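Local coordinates for protein L-tyrosine isonitrile synthase (Pseudomonas aeruginosa, PDB 3E59) that converts L-tyrosine into its isonitrile, taking the isonitrile carbon from C2 of ribulose 5-phosphate, in the biosynthesis of paerucumarin, at residues A[81-84]-A[85-88]; A[253-256]-A[257-261]. All coordinates share one frame; numbering follows the deposited sequence.

Overall arrangement
Contact 1 comes first along the chain, where the loop that follows strand 60-64 turns into helix 84-103; contact 2 opens much later, at the C-terminal end of strand 252-255. Their centres are 22 Å apart and their nearest atoms about 10 Å, so they do not touch. Strand 252-255 lies beside strand 60-64 in the five-stranded parallel sheet, and the chain leaving strand 60-64 leads on to contact 1. Contact 1 belongs to the scaffold, fixing a helix start close to helix 127-144 and the second, mixed sheet. At contact 2 the loop after strand 252-255 closes round a phosphate ion, consistent with a site for the substrate phosphate.

Contact 1. Residues A[81-84]-A[85-88]; sequences RPDM and AERL
A chi1 of 61° sets the D83 carboxylate between its own backbone N and carbonyl carbon, and the bend of E86 at chi2 (83°) folds that glutamate back along the chain, bringing D83 OD1 to A85 N and E86 OE1 to D83 N. D83 OD1 accepts from A85 N at 3.0 Å on the anti side of the carboxylate, somewhat out of its plane. In return D83 N gives an almost straight bond to E86 OE1, also 3.0 Å long, which arrives from above the glutamate carboxylate. The two carboxylates are turned 74° apart and their OD1 and OE1 atoms come within 3.4 Å. Two acids this close would probably repel; K70, in a salt bridge with E86 OE1 and a weak, long ion pair with D83 OD1, would probably ease that, while Y133 binds E86 OE2.

This exchange is a capping box, with D83 as N-cap of helix 84-103: the two side chains take up N-H groups at the helix start, D83's own and that of A85, where no preceding helical carbonyl is available. The regular pattern begins at once, R87 N bonding to D83 O and L88 N to M84 O (2.9 Å between N and O in the first).

Beside the box, P82 lays its CB against CG of E86 at 3.9 Å, giving the folded-back glutamate an apolar neighbour; the proline side chain also touches Y133, A136 and M140 of helix 127-144. One turn of helix separates M84 from L88, whose side chains run slantwise past each other: CG of M84 lies 3.8 Å from CD1 of L88, and SD reaches the same leucine. F292 of strand 292-295 touches both. R87 forms a salt bridge through NH1 with E143.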
ATOM      1  N   ARG A  81     -16.539   1.420  -0.300  1.00 38.84           N
ATOM      2  CA  ARG A  81     -16.036   2.512   0.523  1.00 40.01           C
ATOM      3  C   ARG A  81     -15.004   2.014   1.542  1.00 36.92           C
ATOM      4  O   ARG A  81     -15.014   0.839   1.904  1.00 36.89           O
ATOM      5  CB  ARG A  81     -17.196   3.252   1.200  1.00 41.46           C
ATOM      6  CG  ARG A  81     -18.029   2.388   2.123  1.00 47.09           C
ATOM      7  CD  ARG A  81     -19.322   3.077   2.521  1.00 51.72           C
ATOM      8  NE  ARG A  81     -20.232   2.126   3.155  1.00 56.34           N
ATOM      9  CZ  ARG A  81     -21.403   1.750   2.657  1.00 56.34           C
ATOM     10  NH1 ARG A  81     -21.852   2.268   1.522  1.00 57.87           N
ATOM     11  NH2 ARG A  81     -22.142   0.872   3.315  1.00 60.69           N
ATOM     12  N   PRO A  82     -14.115   2.909   2.007  1.00 35.81           N
ATOM     13  CA  PRO A  82     -13.235   2.573   3.135  1.00 35.92           C
ATOM     14  C   PRO A  82     -14.038   2.098   4.359  1.00 36.63           C
ATOM     15  O   PRO A  82     -15.127   2.615   4.620  1.00 34.53           O
ATOM     16  CB  PRO A  82     -12.540   3.899   3.456  1.00 35.51           C
ATOM     17  CG  PRO A  82     -12.709   4.752   2.283  1.00 35.68           C
ATOM     18  CD  PRO A  82     -13.907   4.283   1.518  1.00 34.60           C
ATOM     19  N   ASP A  83     -13.510   1.117   5.097  1.00 35.40           N
ATOM     20  CA  ASP A  83     -14.216   0.600   6.276  1.00 34.44           C
ATOM     21  C   ASP A  83     -13.273   0.424   7.469  1.00 34.48           C
ATOM     22  O   ASP A  83     -12.207   1.069   7.526  1.00 32.56           O
ATOM     23  CB  ASP A  83     -15.028  -0.679   5.943  1.00 36.36           C
ATOM     24  CG  ASP A  83     -14.160  -1.844   5.452  1.00 37.60           C
ATOM     25  OD1 ASP A  83     -12.986  -1.977   5.834  1.00 40.27           O
ATOM     26  OD2 ASP A  83     -14.669  -2.661   4.673  1.00 44.52           O
ATOM     27  N   MET A  84     -13.658  -0.423   8.420  1.00 32.53           N
ATOM     28  CA  MET A  84     -12.832  -0.652   9.623  1.00 33.82           C
ATOM     29  C   MET A  84     -11.377  -1.080   9.307  1.00 33.72           C
ATOM     30  O   MET A  84     -10.438  -0.722  10.017  1.00 33.60           O
ATOM     31  CB  MET A  84     -13.530  -1.646  10.565  1.00 32.70           C
ATOM     32  CG  MET A  84     -12.863  -1.802  11.928  1.00 32.70           C
ATOM     33  SD  MET A  84     -12.950  -0.338  12.976  1.00 32.76           S
ATOM     34  CE  MET A  84     -14.597  -0.517  13.635  1.00 27.24           C
ATOM     35  N   ALA A  85     -11.181  -1.803   8.213  1.00 33.29           N
ATOM     36  CA  ALA A  85      -9.823  -2.154   7.791  1.00 33.65           C
ATOM     37  C   ALA A  85      -8.977  -0.910   7.444  1.00 34.16           C
ATOM     38  O   ALA A  85      -7.856  -0.768   7.941  1.00 32.96           O
ATOM     39  CB  ALA A  85      -9.860  -3.143   6.633  1.00 29.61           C
ATOM     40  N   GLU A  86      -9.502  -0.009   6.609  1.00 34.86           N
ATOM     41  CA  GLU A  86      -8.818   1.272   6.355  1.00 34.30           C
ATOM     42  C   GLU A  86      -8.655   2.088   7.629  1.00 33.57           C
ATOM     43  O   GLU A  86      -7.582   2.667   7.868  1.00 33.23           O
ATOM     44  CB  GLU A  86      -9.564   2.132   5.338  1.00 34.10           C
ATOM     45  CG  GLU A  86      -9.287   1.806   3.889  1.00 35.88           C
ATOM     46  CD  GLU A  86     -10.118   0.650   3.386  1.00 35.51           C
ATOM     47  OE1 GLU A  86     -10.865   0.040   4.180  1.00 37.18           O
ATOM     48  OE2 GLU A  86     -10.039   0.364   2.187  1.00 39.05           O
ATOM     49  N   ARG A  87      -9.715   2.127   8.444  1.00 32.74           N
ATOM     50  CA  ARG A  87      -9.765   2.991   9.625  1.00 33.14           C
ATOM     51  C   ARG A  87      -8.669   2.656  10.616  1.00 34.28           C
ATOM     52  O   ARG A  87      -7.935   3.540  11.066  1.00 34.87           O
ATOM     53  CB  ARG A  87     -11.130   2.937  10.310  1.00 33.04           C
ATOM     54  CG  ARG A  87     -11.191   3.781  11.602  1.00 34.15           C
ATOM     55  CD  ARG A  87     -12.587   3.801  12.198  1.00 36.57           C
ATOM     56  NE  ARG A  87     -13.630   3.998  11.187  1.00 42.03           N
ATOM     57  CZ  ARG A  87     -14.120   5.184  10.825  1.00 45.03           C
ATOM     58  NH1 ARG A  87     -13.663   6.305  11.379  1.00 44.64           N
ATOM     59  NH2 ARG A  87     -15.076   5.252   9.907  1.00 44.36           N
ATOM     60  N   LEU A  88      -8.545   1.375  10.941  1.00 35.13           N
ATOM     61  CA  LEU A  88      -7.513   0.934  11.881  1.00 34.02           C
ATOM     62  C   LEU A  88      -6.109   1.045  11.297  1.00 33.80           C
ATOM     63  O   LEU A  88      -5.154   1.285  12.029  1.00 35.46           O
ATOM     64  CB  LEU A  88      -7.795  -0.489  12.345  1.00 33.93           C
ATOM     65  CG  LEU A  88      -9.021  -0.643  13.248  1.00 35.21           C
ATOM     66  CD1 LEU A  88      -9.360  -2.094  13.362  1.00 33.82           C
ATOM     67  CD2 LEU A  88      -8.755  -0.035  14.632  1.00 34.68           C
TER

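Contact 2. Residues A[253-256]-A[257-261]; sequences RLSI and HPQPA. With PO4 (phosphate ion), chain E.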
ATOM      1  N   ARG A 253      10.922   6.085   2.099  1.00 37.59           N
ATOM      2  CA  ARG A 253       9.991   5.453   1.192  1.00 36.16           C
ATOM      3  C   ARG A 253       9.353   4.177   1.798  1.00 39.42           C
ATOM      4  O   ARG A 253       9.990   3.107   1.868  1.00 38.84           O
ATOM      5  CB  ARG A 253      10.723   5.161  -0.126  1.00 36.15           C
ATOM      6  CG  ARG A 253       9.891   4.504  -1.229  1.00 35.63           C
ATOM      7  CD  ARG A 253       8.664   5.334  -1.699  1.00 34.92           C
ATOM      8  NE  ARG A 253       8.308   4.901  -3.051  1.00 38.15           N
ATOM      9  CZ  ARG A 253       7.679   3.763  -3.320  1.00 36.94           C
ATOM     10  NH1 ARG A 253       7.305   2.964  -2.330  1.00 36.66           N
ATOM     11  NH2 ARG A 253       7.436   3.417  -4.571  1.00 35.16           N
ATOM     12  N   LEU A 254       8.102   4.295   2.241  1.00 35.54           N
ATOM     13  CA  LEU A 254       7.362   3.129   2.718  1.00 34.03           C
ATOM     14  C   LEU A 254       6.643   2.455   1.565  1.00 34.67           C
ATOM     15  O   LEU A 254       6.517   3.024   0.482  1.00 35.35           O
ATOM     16  CB  LEU A 254       6.372   3.493   3.819  1.00 32.26           C
ATOM     17  CG  LEU A 254       6.865   4.225   5.073  1.00 32.77           C
ATOM     18  CD1 LEU A 254       5.661   4.643   5.884  1.00 30.81           C
ATOM     19  CD2 LEU A 254       7.831   3.378   5.923  1.00 31.34           C
ATOM     20  N   SER A 255       6.177   1.230   1.810  1.00 36.82           N
ATOM     21  CA  SER A 255       5.514   0.414   0.788  1.00 32.73           C
ATOM     22  C   SER A 255       4.536  -0.511   1.487  1.00 33.49           C
ATOM     23  O   SER A 255       4.663  -0.754   2.686  1.00 33.67           O
ATOM     24  CB  SER A 255       6.553  -0.399   0.011  1.00 33.16           C
ATOM     25  OG  SER A 255       5.979  -1.073  -1.095  1.00 35.32           O
ATOM     26  N   ILE A 256       3.547  -1.000   0.745  1.00 34.04           N
ATOM     27  CA  ILE A 256       2.655  -2.042   1.250  1.00 35.50           C
ATOM     28  C   ILE A 256       2.941  -3.397   0.616  1.00 35.62           C
ATOM     29  O   ILE A 256       2.147  -4.346   0.765  1.00 33.37           O
ATOM     30  CB  ILE A 256       1.121  -1.650   1.169  1.00 36.26           C
ATOM     31  CG1 ILE A 256       0.746  -1.007  -0.171  1.00 35.63           C
ATOM     32  CG2 ILE A 256       0.786  -0.704   2.287  1.00 33.50           C
ATOM     33  CD1 ILE A 256       0.632  -1.980  -1.312  1.00 36.59           C
ATOM     34  N   HIS A 257       4.073  -3.466  -0.100  1.00 34.49           N
ATOM     35  CA  HIS A 257       4.668  -4.725  -0.543  1.00 34.62           C
ATOM     36  C   HIS A 257       5.927  -5.036   0.252  1.00 32.60           C
ATOM     37  O   HIS A 257       6.642  -4.121   0.641  1.00 30.90           O
ATOM     38  CB  HIS A 257       5.081  -4.673  -2.010  1.00 32.30           C
ATOM     39  CG  HIS A 257       4.001  -4.232  -2.926  1.00 34.10           C
ATOM     40  ND1 HIS A 257       4.204  -3.274  -3.894  1.00 32.97           N
ATOM     41  CD2 HIS A 257       2.704  -4.615  -3.031  1.00 32.47           C
ATOM     42  CE1 HIS A 257       3.077  -3.088  -4.560  1.00 35.03           C
ATOM     43  NE2 HIS A 257       2.155  -3.893  -4.059  1.00 31.76           N
ATOM     44  N   PRO A 258       6.202  -6.335   0.483  1.00 32.92           N
ATOM     45  CA  PRO A 258       7.525  -6.751   0.988  1.00 34.57           C
ATOM     46  C   PRO A 258       8.586  -6.230   0.021  1.00 35.05           C
ATOM     47  O   PRO A 258       8.338  -6.198  -1.185  1.00 35.77           O
ATOM     48  CB  PRO A 258       7.483  -8.280   0.905  1.00 32.56           C
ATOM     49  CG  PRO A 258       6.053  -8.632   0.862  1.00 33.18           C
ATOM     50  CD  PRO A 258       5.289  -7.477   0.289  1.00 30.72           C
ATOM     51  N   GLN A 259       9.741  -5.825   0.545  1.00 34.20           N
ATOM     52  CA  GLN A 259      10.781  -5.219  -0.268  1.00 33.92           C
ATOM     53  C   GLN A 259      12.141  -5.860  -0.005  1.00 36.37           C
ATOM     54  O   GLN A 259      12.414  -6.288   1.133  1.00 35.22           O
ATOM     55  CB  GLN A 259      10.845  -3.695  -0.024  1.00 32.38           C
ATOM     56  CG  GLN A 259       9.591  -2.899  -0.474  1.00 32.82           C
ATOM     57  CD  GLN A 259       9.373  -2.859  -1.990  1.00 33.16           C
ATOM     58  OE1 GLN A 259      10.287  -3.143  -2.775  1.00 38.07           O
ATOM     59  NE2 GLN A 259       8.147  -2.492  -2.409  1.00 29.76           N
ATOM     60  N   PRO A 260      13.015  -5.908  -1.045  1.00 36.30           N
ATOM     61  CA  PRO A 260      14.395  -6.357  -0.817  1.00 34.95           C
ATOM     62  C   PRO A 260      15.029  -5.500   0.284  1.00 35.41           C
ATOM     63  O   PRO A 260      14.700  -4.326   0.407  1.00 35.65           O
ATOM     64  CB  PRO A 260      15.093  -6.110  -2.172  1.00 35.46           C
ATOM     65  CG  PRO A 260      13.984  -6.023  -3.196  1.00 34.90           C
ATOM     66  CD  PRO A 260      12.762  -5.525  -2.454  1.00 35.10           C
ATOM     67  N   ALA A 261      15.902  -6.096   1.091  1.00 35.76           N
ATOM     68  CA  ALA A 261      16.530  -5.418   2.219  1.00 35.03           C
ATOM     69  C   ALA A 261      17.494  -4.293   1.798  1.00 37.66           C
ATOM     70  O   ALA A 261      17.775  -3.391   2.587  1.00 34.77           O
ATOM     71  CB  ALA A 261      17.242  -6.424   3.074  1.00 37.22           C
TER
HETATM   72  P   PO4 E 329       5.922  -0.058  -4.680  1.00 38.84           P
HETATM   73  O1  PO4 E 329       6.376  -1.497  -4.686  1.00 39.03           O
HETATM   74  O2  PO4 E 329       4.575   0.014  -5.378  1.00 38.94           O
HETATM   75  O3  PO4 E 329       5.825   0.435  -3.219  1.00 31.52           O
HETATM   76  O4  PO4 E 329       6.881   0.794  -5.467  1.00 37.76           O
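H257 is the first residue past I256; its backbone N-H is bonded to S255 at the end of strand 252-255, and its ring meets I256 and the phosphate ion. The N-H points at S255 OG in a nearly straight bond, 3.2 Å from N to OG. CD1 of I256 lies over one face of the imidazole in a CH-pi contact, 4.0 Å from the ring centroid and displaced toward the rim. The ring's edge is turned to the phosphate: ND1 donates to phosphate O1 at 2.9 Å, in the ring plane. W277 also meets this ring, its plane inclined to it by about 40°.

P258 carries the chain past the strand end, its ring touching Y26. Q259 then folds back, bent at chi2 (-68°), and its NE2 serves two acceptors, S255 OG at 2.9 Å, close to the amide plane, and phosphate O1. S255 OG is thus gripped from several sides: it accepts from H257 N and Q259 NE2 and donates to phosphate O3, only 2.6 Å away. Beyond Q259, P260 also touches Y26, and A261 packs against helix 35-55.

Across the ion, R253 presents the edge of its guanidinium, NH1 to O3 and NH2 to O4 (2.8 Å), with NH1 also held by the carbonyl of L254. K265 of the adjoining strand adds another donor. This cluster of basic and polar groups at the C-terminal end of a parallel beta strand makes an anion-binding pocket; the ion probably came from the crystallisation liquor, but its place is consistent with a site for the phosphate of ribulose 5-phosphate.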